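Local atomic coordinates of aminopeptidase C (Lactobacillus rhamnosus, PDB entry 4K7C), a protein that probably hydrolyses peptides as an aminopeptidase, being a cysteine peptidase of the papain-like clan, related to bleomycin hydrolase. Residues K377-N385 and G395-F404; V155-S166 and T218-F228. All coordinates share one frame; numbering follows the deposited sequence.

Contact 1 (K377-N385 and G395-F404)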
loop_
_atom_site.group_PDB
_atom_site.type_symbol
_atom_site.label_atom_id
_atom_site.label_comp_id
_atom_site.label_asym_id
_atom_site.label_seq_id
_atom_site.Cartn_x
_atom_site.Cartn_y
_atom_site.Cartn_z
ATOM N N LYS A 377 45.582 -11.078 -7.216
ATOM C CA LYS A 377 44.940 -11.516 -5.946
ATOM C C LYS A 377 43.429 -11.160 -5.961
ATOM O O LYS A 377 43.034 -10.158 -6.513
ATOM C CB LYS A 377 45.584 -10.818 -4.768
ATOM C CG LYS A 377 47.086 -11.177 -4.631
ATOM C CD LYS A 377 47.505 -11.283 -3.157
ATOM C CE LYS A 377 48.962 -11.691 -3.039
ATOM N NZ LYS A 377 49.243 -12.918 -3.857
ATOM N N PRO A 378 42.606 -11.995 -5.313
ATOM C CA PRO A 378 41.166 -11.715 -5.326
ATOM C C PRO A 378 40.811 -10.550 -4.413
ATOM O O PRO A 378 41.313 -10.490 -3.281
ATOM C CB PRO A 378 40.589 -13.007 -4.796
ATOM C CG PRO A 378 41.680 -13.617 -3.980
ATOM C CD PRO A 378 42.882 -13.333 -4.834
ATOM N N THR A 379 40.009 -9.594 -4.880
ATOM C CA THR A 379 39.552 -8.514 -3.945
ATOM C C THR A 379 38.095 -8.684 -3.489
ATOM O O THR A 379 37.699 -8.173 -2.420
ATOM C CB THR A 379 39.773 -7.148 -4.634
ATOM O OG1 THR A 379 39.044 -7.121 -5.853
ATOM C CG2 THR A 379 41.249 -6.929 -4.916
ATOM N N LYS A 380 37.314 -9.297 -4.377
ATOM C CA LYS A 380 35.894 -9.459 -4.216
ATOM C C LYS A 380 35.386 -10.549 -5.169
ATOM O O LYS A 380 36.029 -10.851 -6.143
ATOM C CB LYS A 380 35.093 -8.159 -4.406
ATOM C CG LYS A 380 35.367 -7.398 -5.652
ATOM C CD LYS A 380 34.909 -5.946 -5.592
ATOM C CE LYS A 380 35.170 -5.196 -6.895
ATOM N NZ LYS A 380 34.733 -3.803 -6.625
ATOM N N TRP A 381 34.265 -11.160 -4.750
ATOM C CA TRP A 381 33.700 -12.347 -5.360
ATOM C C TRP A 381 32.250 -12.029 -5.666
ATOM O O TRP A 381 31.522 -11.368 -4.867
ATOM C CB TRP A 381 33.715 -13.501 -4.379
ATOM C CG TRP A 381 35.104 -13.852 -3.880
ATOM C CD1 TRP A 381 35.780 -13.230 -2.886
ATOM C CD2 TRP A 381 35.892 -14.985 -4.268
ATOM N NE1 TRP A 381 37.045 -13.813 -2.718
ATOM C CE2 TRP A 381 37.121 -14.896 -3.563
ATOM C CE3 TRP A 381 35.738 -16.003 -5.269
ATOM C CZ2 TRP A 381 38.153 -15.810 -3.745
ATOM C CZ3 TRP A 381 36.733 -16.941 -5.403
ATOM C CH2 TRP A 381 37.939 -16.827 -4.671
ATOM N N LYS A 382 31.807 -12.512 -6.828
ATOM C CA LYS A 382 30.449 -12.335 -7.265
ATOM C C LYS A 382 29.614 -13.530 -6.846
ATOM O O LYS A 382 29.972 -14.719 -7.068
ATOM C CB LYS A 382 30.348 -12.121 -8.766
ATOM C CG LYS A 382 28.942 -11.942 -9.299
ATOM C CD LYS A 382 28.899 -11.674 -10.800
ATOM C CE LYS A 382 27.523 -11.121 -11.167
ATOM N NZ LYS A 382 27.213 -11.238 -12.604
ATOM N N VAL A 383 28.465 -13.236 -6.267
ATOM C CA VAL A 383 27.674 -14.263 -5.574
ATOM C C VAL A 383 26.245 -14.318 -6.094
ATOM O O VAL A 383 25.479 -13.331 -6.005
ATOM C CB VAL A 383 27.650 -14.012 -4.053
ATOM C CG1 VAL A 383 26.747 -15.007 -3.286
ATOM C CG2 VAL A 383 29.018 -14.108 -3.575
ATOM N N GLU A 384 25.867 -15.456 -6.628
ATOM C CA GLU A 384 24.473 -15.657 -6.982
ATOM C C GLU A 384 23.681 -16.101 -5.798
ATOM O O GLU A 384 23.934 -17.172 -5.215
ATOM C CB GLU A 384 24.279 -16.693 -8.152
ATOM C CG GLU A 384 22.780 -16.913 -8.458
ATOM C CD GLU A 384 22.555 -17.912 -9.568
ATOM O OE1 GLU A 384 23.547 -18.596 -9.916
ATOM O OE2 GLU A 384 21.397 -18.112 -9.959
ATOM N N ASN A 385 22.695 -15.273 -5.405
ATOM C CA ASN A 385 21.830 -15.628 -4.294
ATOM C C ASN A 385 20.528 -16.177 -4.848
ATOM O O ASN A 385 20.368 -16.203 -6.044
ATOM C CB ASN A 385 21.577 -14.473 -3.307
ATOM C CG ASN A 385 21.298 -14.953 -1.861
ATOM O OD1 ASN A 385 21.052 -16.122 -1.568
ATOM N ND2 ASN A 385 21.349 -14.004 -0.933
ATOM N N GLY A 395 19.527 -9.553 -7.512
ATOM C CA GLY A 395 19.671 -10.805 -6.749
ATOM C C GLY A 395 21.074 -11.388 -6.571
ATOM O O GLY A 395 21.237 -12.348 -5.894
ATOM N N TYR A 396 22.069 -10.693 -7.106
ATOM C CA TYR A 396 23.468 -11.017 -6.906
ATOM C C TYR A 396 24.098 -10.188 -5.780
ATOM O O TYR A 396 23.809 -8.974 -5.598
ATOM C CB TYR A 396 24.239 -10.795 -8.194
ATOM C CG TYR A 396 23.945 -11.850 -9.276
ATOM C CD1 TYR A 396 24.753 -12.957 -9.374
ATOM C CD2 TYR A 396 22.811 -11.765 -10.128
ATOM C CE1 TYR A 396 24.492 -13.939 -10.312
ATOM C CE2 TYR A 396 22.529 -12.710 -11.039
ATOM C CZ TYR A 396 23.374 -13.817 -11.164
ATOM O OH TYR A 396 23.073 -14.794 -12.110
ATOM N N PHE A 397 24.938 -10.862 -5.026
ATOM C CA PHE A 397 25.612 -10.284 -3.850
ATOM C C PHE A 397 27.111 -10.122 -4.241
ATOM O O PHE A 397 27.539 -10.628 -5.292
ATOM C CB PHE A 397 25.425 -11.203 -2.661
ATOM C CG PHE A 397 24.144 -11.005 -1.871
ATOM C CD1 PHE A 397 22.978 -10.655 -2.455
ATOM C CD2 PHE A 397 24.138 -11.301 -0.519
ATOM C CE1 PHE A 397 21.811 -10.499 -1.716
ATOM C CE2 PHE A 397 23.003 -11.132 0.217
ATOM C CZ PHE A 397 21.843 -10.720 -0.388
ATOM N N VAL A 398 27.870 -9.430 -3.394
ATOM C CA VAL A 398 29.293 -9.265 -3.576
ATOM C C VAL A 398 29.928 -9.526 -2.220
ATOM O O VAL A 398 29.409 -9.036 -1.158
ATOM C CB VAL A 398 29.640 -7.933 -4.189
ATOM C CG1 VAL A 398 28.969 -6.809 -3.428
ATOM C CG2 VAL A 398 31.155 -7.742 -4.216
ATOM N N ALA A 399 31.043 -10.306 -2.193
ATOM C CA ALA A 399 31.700 -10.663 -0.941
ATOM C C ALA A 399 33.137 -10.210 -1.055
ATOM O O ALA A 399 33.792 -10.483 -2.103
ATOM C CB ALA A 399 31.702 -12.145 -0.694
ATOM N N SER A 400 33.617 -9.470 -0.048
ATOM C CA SER A 400 34.988 -9.042 -0.063
ATOM C C SER A 400 35.885 -10.282 0.195
ATOM O O SER A 400 35.463 -11.280 0.790
ATOM C CB SER A 400 35.305 -7.932 1.001
ATOM O OG SER A 400 35.254 -8.453 2.305
ATOM N N ASP A 401 37.147 -10.181 -0.239
ATOM C CA ASP A 401 38.078 -11.267 0.005
ATOM C C ASP A 401 38.291 -11.451 1.525
ATOM O O ASP A 401 38.378 -12.578 2.030
ATOM C CB ASP A 401 39.392 -11.021 -0.730
ATOM C CG ASP A 401 40.166 -12.308 -0.853
ATOM O OD1 ASP A 401 39.540 -13.235 -1.342
ATOM O OD2 ASP A 401 41.324 -12.400 -0.352
ATOM N N ALA A 402 38.315 -10.352 2.314
ATOM C CA ALA A 402 38.392 -10.542 3.772
ATOM C C ALA A 402 37.229 -11.289 4.363
ATOM O O ALA A 402 37.388 -12.084 5.320
ATOM C CB ALA A 402 38.610 -9.186 4.467
ATOM N N TRP A 403 36.026 -10.977 3.859
ATOM C CA TRP A 403 34.846 -11.673 4.274
ATOM C C TRP A 403 34.926 -13.152 3.933
ATOM O O TRP A 403 34.569 -13.966 4.743
ATOM C CB TRP A 403 33.560 -11.056 3.666
ATOM C CG TRP A 403 32.258 -11.498 4.323
ATOM C CD1 TRP A 403 31.564 -10.833 5.301
ATOM C CD2 TRP A 403 31.488 -12.683 4.039
ATOM N NE1 TRP A 403 30.403 -11.501 5.611
ATOM C CE2 TRP A 403 30.336 -12.637 4.848
ATOM C CE3 TRP A 403 31.682 -13.766 3.193
ATOM C CZ2 TRP A 403 29.380 -13.642 4.863
ATOM C CZ3 TRP A 403 30.688 -14.755 3.171
ATOM C CH2 TRP A 403 29.571 -14.689 4.011
ATOM N N PHE A 404 35.332 -13.456 2.726
ATOM C CA PHE A 404 35.454 -14.881 2.251
ATOM C C PHE A 404 36.402 -15.624 3.234
ATOM O O PHE A 404 36.083 -16.695 3.726
ATOM C CB PHE A 404 36.094 -14.811 0.850
ATOM C CG PHE A 404 36.122 -16.107 0.132
ATOM C CD1 PHE A 404 35.337 -16.256 -0.983
ATOM C CD2 PHE A 404 36.863 -17.217 0.597
ATOM C CE1 PHE A 404 35.318 -17.455 -1.685
ATOM C CE2 PHE A 404 36.846 -18.437 -0.130
ATOM C CZ PHE A 404 36.068 -18.509 -1.276
#
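Trp-381 meets the start of helix 401-407 with both a face and an edge. Its six-membered ring lies in an offset stack on the Phe-404 ring, centroids 4.3 Å apart and planes 28° from parallel. In the indole plane NE1 donates at 2.9 Å to the Asp-401 OD1 lone pair turned away from OD2, which bridges to Lys-302. CG stands opposite the carbonyl carbon (chi1 -59°), leaning the indole across to the helix. A leucine here would probably leave Asp-401 OD1 without its indole donor and Phe-404 without a flat partner. On the other face the extended Lys-382 carries NZ over the Tyr-396 ring, a cation-pi contact 4.6 Å from its centroid, and pairs with Glu-55. Back on the face of Trp-381 and Val-383, the Phe-397 ring is met from above by the upright Asn-385 amide, ND2 3.4 Å from CZ, with OD1 given to His-364. In the backbone, Trp-381/Ala-399 and Val-383/Phe-397 form hydrogen-bonded antiparallel pairs, and Ser-400 OG, itself hydrogen-bonded to Asp-333, N-caps the helix by accepting from Trp-403 N at 3.1 Å. This is a beta hairpin of the papain-like fold, and Asn-385 with His-364 is consistent with the family's catalytic Asn-His pair.

Contact 2 (V155-S166 and T218-F228)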
loop_
_atom_site.group_PDB
_atom_site.type_symbol
_atom_site.label_atom_id
_atom_site.label_comp_id
_atom_site.label_asym_id
_atom_site.label_seq_id
_atom_site.Cartn_x
_atom_site.Cartn_y
_atom_site.Cartn_z
ATOM N N VAL A 155 13.960 -32.622 -12.877
ATOM C CA VAL A 155 13.015 -32.149 -13.865
ATOM C C VAL A 155 13.040 -30.605 -14.020
ATOM O O VAL A 155 13.426 -29.892 -13.072
ATOM C CB VAL A 155 11.575 -32.640 -13.572
ATOM C CG1 VAL A 155 11.538 -34.151 -13.448
ATOM C CG2 VAL A 155 10.949 -31.973 -12.353
ATOM N N PRO A 156 12.615 -30.112 -15.179
ATOM C CA PRO A 156 12.334 -28.683 -15.316
ATOM C C PRO A 156 11.364 -28.213 -14.240
ATOM O O PRO A 156 10.450 -28.881 -13.830
ATOM C CB PRO A 156 11.664 -28.600 -16.670
ATOM C CG PRO A 156 12.204 -29.765 -17.431
ATOM C CD PRO A 156 12.133 -30.835 -16.392
ATOM N N LYS A 157 11.533 -26.966 -13.851
ATOM C CA LYS A 157 10.618 -26.317 -12.950
ATOM C C LYS A 157 9.159 -26.378 -13.400
ATOM O O LYS A 157 8.278 -26.667 -12.611
ATOM C CB LYS A 157 11.101 -24.858 -12.669
ATOM C CG LYS A 157 10.352 -24.253 -11.444
ATOM C CD LYS A 157 10.598 -22.771 -11.356
ATOM C CE LYS A 157 9.938 -22.161 -10.182
ATOM N NZ LYS A 157 10.496 -22.896 -8.995
ATOM N N SER A 158 8.890 -26.139 -14.668
ATOM C CA SER A 158 7.534 -26.215 -15.205
ATOM C C SER A 158 6.875 -27.546 -15.020
ATOM O O SER A 158 5.692 -27.613 -15.031
ATOM C CB SER A 158 7.503 -25.873 -16.707
ATOM O OG SER A 158 8.237 -26.829 -17.451
ATOM N N VAL A 159 7.676 -28.604 -14.811
ATOM C CA VAL A 159 7.161 -29.964 -14.732
ATOM C C VAL A 159 6.794 -30.398 -13.316
ATOM O O VAL A 159 5.917 -31.288 -13.138
ATOM C CB VAL A 159 8.205 -30.925 -15.376
ATOM C CG1 VAL A 159 7.828 -32.381 -15.168
ATOM C CG2 VAL A 159 8.302 -30.668 -16.876
HETATM N N MSE A 160 7.399 -29.777 -12.318
HETATM C CA MSE A 160 7.011 -29.923 -10.922
HETATM C C MSE A 160 7.087 -28.523 -10.253
HETATM O O MSE A 160 8.104 -28.175 -9.626
HETATM C CB MSE A 160 7.801 -30.885 -10.070
HETATM C CG MSE A 160 6.935 -31.157 -8.897
HETATM SE SE MSE A 160 7.744 -32.545 -7.728
HETATM C CE MSE A 160 6.303 -32.836 -6.461
ATOM N N PRO A 161 6.057 -27.724 -10.490
ATOM C CA PRO A 161 6.010 -26.365 -9.971
ATOM C C PRO A 161 5.944 -26.289 -8.447
ATOM O O PRO A 161 5.606 -27.293 -7.716
ATOM C CB PRO A 161 4.707 -25.790 -10.564
ATOM C CG PRO A 161 4.221 -26.718 -11.585
ATOM C CD PRO A 161 4.852 -28.057 -11.258
ATOM N N GLU A 162 6.220 -25.105 -7.948
ATOM C CA GLU A 162 5.994 -24.815 -6.550
ATOM C C GLU A 162 4.515 -24.979 -6.121
ATOM O O GLU A 162 3.552 -24.766 -6.878
ATOM C CB GLU A 162 6.495 -23.363 -6.180
ATOM C CG GLU A 162 7.976 -23.193 -6.461
ATOM C CD GLU A 162 8.793 -23.868 -5.383
ATOM O OE1 GLU A 162 8.535 -23.539 -4.196
ATOM O OE2 GLU A 162 9.673 -24.705 -5.741
ATOM N N THR A 163 4.371 -25.279 -4.854
ATOM C CA THR A 163 3.105 -25.274 -4.146
ATOM C C THR A 163 3.185 -24.279 -2.952
ATOM O O THR A 163 4.180 -23.599 -2.761
ATOM C CB THR A 163 2.778 -26.642 -3.602
ATOM O OG1 THR A 163 3.706 -26.940 -2.569
ATOM C CG2 THR A 163 2.791 -27.777 -4.743
ATOM N N TYR A 164 2.089 -24.152 -2.243
ATOM C CA TYR A 164 2.039 -23.352 -0.999
ATOM C C TYR A 164 3.158 -23.737 -0.094
ATOM O O TYR A 164 3.871 -22.884 0.340
ATOM C CB TYR A 164 0.656 -23.416 -0.315
ATOM C CG TYR A 164 0.550 -22.559 0.904
ATOM C CD1 TYR A 164 -0.138 -21.357 0.896
ATOM C CD2 TYR A 164 1.131 -22.974 2.097
ATOM C CE1 TYR A 164 -0.141 -20.546 2.049
ATOM C CE2 TYR A 164 1.041 -22.216 3.232
ATOM C CZ TYR A 164 0.372 -21.024 3.192
ATOM O OH TYR A 164 0.282 -20.268 4.334
ATOM N N SER A 165 3.311 -25.028 0.218
ATOM C CA SER A 165 4.203 -25.474 1.260
ATOM C C SER A 165 5.657 -25.423 0.787
ATOM O O SER A 165 6.533 -25.268 1.572
ATOM C CB SER A 165 3.862 -26.869 1.710
ATOM O OG SER A 165 2.644 -26.925 2.340
ATOM N N SER A 166 5.885 -25.616 -0.502
ATOM C CA SER A 166 7.279 -25.647 -0.962
ATOM C C SER A 166 7.902 -24.278 -0.828
ATOM O O SER A 166 9.094 -24.179 -0.576
ATOM C CB SER A 166 7.437 -26.132 -2.422
ATOM O OG SER A 166 6.763 -25.360 -3.402
ATOM N N THR A 218 1.073 -31.960 0.253
ATOM C CA THR A 218 1.732 -30.639 0.372
ATOM C C THR A 218 2.460 -30.154 -0.845
ATOM O O THR A 218 2.482 -28.967 -1.112
ATOM C CB THR A 218 2.634 -30.540 1.609
ATOM O OG1 THR A 218 3.564 -31.625 1.717
ATOM C CG2 THR A 218 1.746 -30.485 2.845
ATOM N N LEU A 219 3.109 -31.089 -1.542
ATOM C CA LEU A 219 4.103 -30.776 -2.555
ATOM C C LEU A 219 3.752 -31.240 -3.966
ATOM O O LEU A 219 4.332 -30.687 -4.923
ATOM C CB LEU A 219 5.423 -31.413 -2.140
ATOM C CG LEU A 219 6.014 -30.975 -0.780
ATOM C CD1 LEU A 219 7.345 -31.657 -0.568
ATOM C CD2 LEU A 219 6.160 -29.446 -0.680
ATOM N N GLY A 220 2.789 -32.150 -4.069
ATOM C CA GLY A 220 2.370 -32.776 -5.360
ATOM C C GLY A 220 3.002 -34.173 -5.559
ATOM O O GLY A 220 3.817 -34.681 -4.788
ATOM N N ASN A 221 2.572 -34.790 -6.649
ATOM C CA ASN A 221 3.091 -36.083 -7.040
ATOM C C ASN A 221 4.356 -35.898 -7.847
ATOM O O ASN A 221 4.388 -35.186 -8.876
ATOM C CB ASN A 221 2.121 -36.784 -7.940
ATOM C CG ASN A 221 0.785 -37.070 -7.313
ATOM O OD1 ASN A 221 0.650 -37.472 -6.131
ATOM N ND2 ASN A 221 -0.226 -36.722 -8.061
ATOM N N PRO A 222 5.409 -36.569 -7.448
ATOM C CA PRO A 222 6.612 -36.489 -8.298
ATOM C C PRO A 222 6.413 -37.104 -9.639
ATOM O O PRO A 222 5.853 -38.233 -9.752
ATOM C CB PRO A 222 7.639 -37.289 -7.516
ATOM C CG PRO A 222 7.096 -37.432 -6.175
ATOM C CD PRO A 222 5.595 -37.479 -6.302
ATOM N N PRO A 223 6.808 -36.406 -10.673
ATOM C CA PRO A 223 6.638 -36.938 -11.999
ATOM C C PRO A 223 7.551 -38.174 -12.287
ATOM O O PRO A 223 8.599 -38.304 -11.729
ATOM C CB PRO A 223 7.071 -35.787 -12.895
ATOM C CG PRO A 223 7.829 -34.864 -12.012
ATOM C CD PRO A 223 7.293 -35.020 -10.661
ATOM N N THR A 224 7.090 -39.062 -13.154
ATOM C CA THR A 224 7.867 -40.187 -13.602
ATOM C C THR A 224 8.176 -40.174 -15.138
ATOM O O THR A 224 9.146 -40.767 -15.604
ATOM C CB THR A 224 7.113 -41.508 -13.282
ATOM O OG1 THR A 224 5.771 -41.439 -13.795
ATOM C CG2 THR A 224 7.080 -41.764 -11.748
ATOM N N LYS A 225 7.367 -39.511 -15.906
ATOM C CA LYS A 225 7.502 -39.465 -17.355
ATOM C C LYS A 225 6.913 -38.157 -17.875
ATOM O O LYS A 225 5.768 -37.799 -17.507
ATOM C CB LYS A 225 6.720 -40.631 -17.929
ATOM C CG LYS A 225 6.715 -40.667 -19.436
ATOM C CD LYS A 225 6.203 -41.996 -19.945
ATOM C CE LYS A 225 4.898 -41.806 -20.685
ATOM N NZ LYS A 225 4.555 -43.108 -21.303
ATOM N N PHE A 226 7.639 -37.420 -18.716
ATOM C CA PHE A 226 7.046 -36.166 -19.242
ATOM C C PHE A 226 7.656 -35.804 -20.587
ATOM O O PHE A 226 8.780 -36.250 -20.940
ATOM C CB PHE A 226 7.327 -35.031 -18.249
ATOM C CG PHE A 226 8.814 -34.857 -17.933
ATOM C CD1 PHE A 226 9.432 -35.650 -16.988
ATOM C CD2 PHE A 226 9.539 -33.966 -18.583
ATOM C CE1 PHE A 226 10.800 -35.523 -16.716
ATOM C CE2 PHE A 226 10.887 -33.775 -18.324
ATOM C CZ PHE A 226 11.542 -34.571 -17.375
ATOM N N ASP A 227 6.962 -34.941 -21.307
ATOM C CA ASP A 227 7.496 -34.279 -22.500
ATOM C C ASP A 227 8.073 -32.919 -22.146
ATOM O O ASP A 227 7.550 -32.245 -21.242
ATOM C CB ASP A 227 6.409 -34.090 -23.523
ATOM C CG ASP A 227 5.923 -35.355 -24.130
ATOM O OD1 ASP A 227 6.433 -36.482 -23.890
ATOM O OD2 ASP A 227 4.991 -35.189 -24.952
ATOM N N PHE A 228 9.153 -32.537 -22.812
ATOM C CA PHE A 228 9.824 -31.259 -22.590
ATOM C C PHE A 228 9.747 -30.474 -23.906
ATOM O O PHE A 228 10.262 -30.956 -24.913
ATOM C CB PHE A 228 11.239 -31.552 -22.229
ATOM C CG PHE A 228 12.103 -30.335 -21.926
ATOM C CD1 PHE A 228 11.606 -29.255 -21.207
ATOM C CD2 PHE A 228 13.414 -30.340 -22.281
ATOM C CE1 PHE A 228 12.407 -28.162 -20.925
ATOM C CE2 PHE A 228 14.255 -29.287 -21.943
ATOM C CZ PHE A 228 13.738 -28.196 -21.265
HETATM O O HOH W 1 4.406 -32.746 -10.931
HETATM O O HOH W 2 3.904 -29.632 -7.610
HETATM O O HOH W 3 1.097 -27.032 0.076
#
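Thr-163 and Leu-219 bring their CA atoms to 5.8 Å where helix 197-219 ends, then the two segments diverge without strand pairing, Gly-220 leaving the helix with positive phi. Thr-163 grips the helix end: its OG1 donates to Thr-218 O at 2.8 Å in the carbonyl plane and accepts from Ser-166 N, an ST motif. Chi1 of 68° sets that hydroxyl between backbone N and carbonyl carbon, within range of both partners. Water 3 accepts a hydrogen bond from Ser-165 OG and donates one to the same Thr-218 O, while waters 1 and 2 tie the carbonyls of Val-159 and Pro-161 to those of Asn-221 and Leu-219, respectively. Met-160, deposited as selenomethionine, reaches across extended, SE 3.9 Å from Pro-223 CD and CE 3.3 Å from Leu-219 O. Farther along, Val-159 CG1 sits over the Phe-226 face, a CH-pi contact 4.1 Å from the centroid, and Val-155 CG1 lies 3.6 Å from Phe-226 CE1. Pro-156 CD approaches Phe-226 CE2 at 3.7 Å. Polarity is therefore graded: direct and water-mediated bonds hold the helix end and following turn, apolar packing holds the strand 226-231 end, and the buried Gly-220 O has no polar partner.

Overall arrangement
Both contacts are largely buried, but they hold different elements, with centres 33 Å apart and nearest atoms about 12 Å apart. Contact 1 has its centre nearer that of the folded chain, about 17 Å from it against 22 Å, and joins two neighbouring strands and the helix that follows, so regular backbone bonding, aromatic stacking and charged ends with partners elsewhere dominate. Contact 2 links a loop to the turn between helix 197-219 and strand 226-231, across 51 intervening, mostly helical residues; without strand pairing, waters and aliphatic-aromatic packing do the joining. It also borders other subunits of the assembly: Thr-163 packs on Met-31 of the second and Pro-161 on Val-46 of the third.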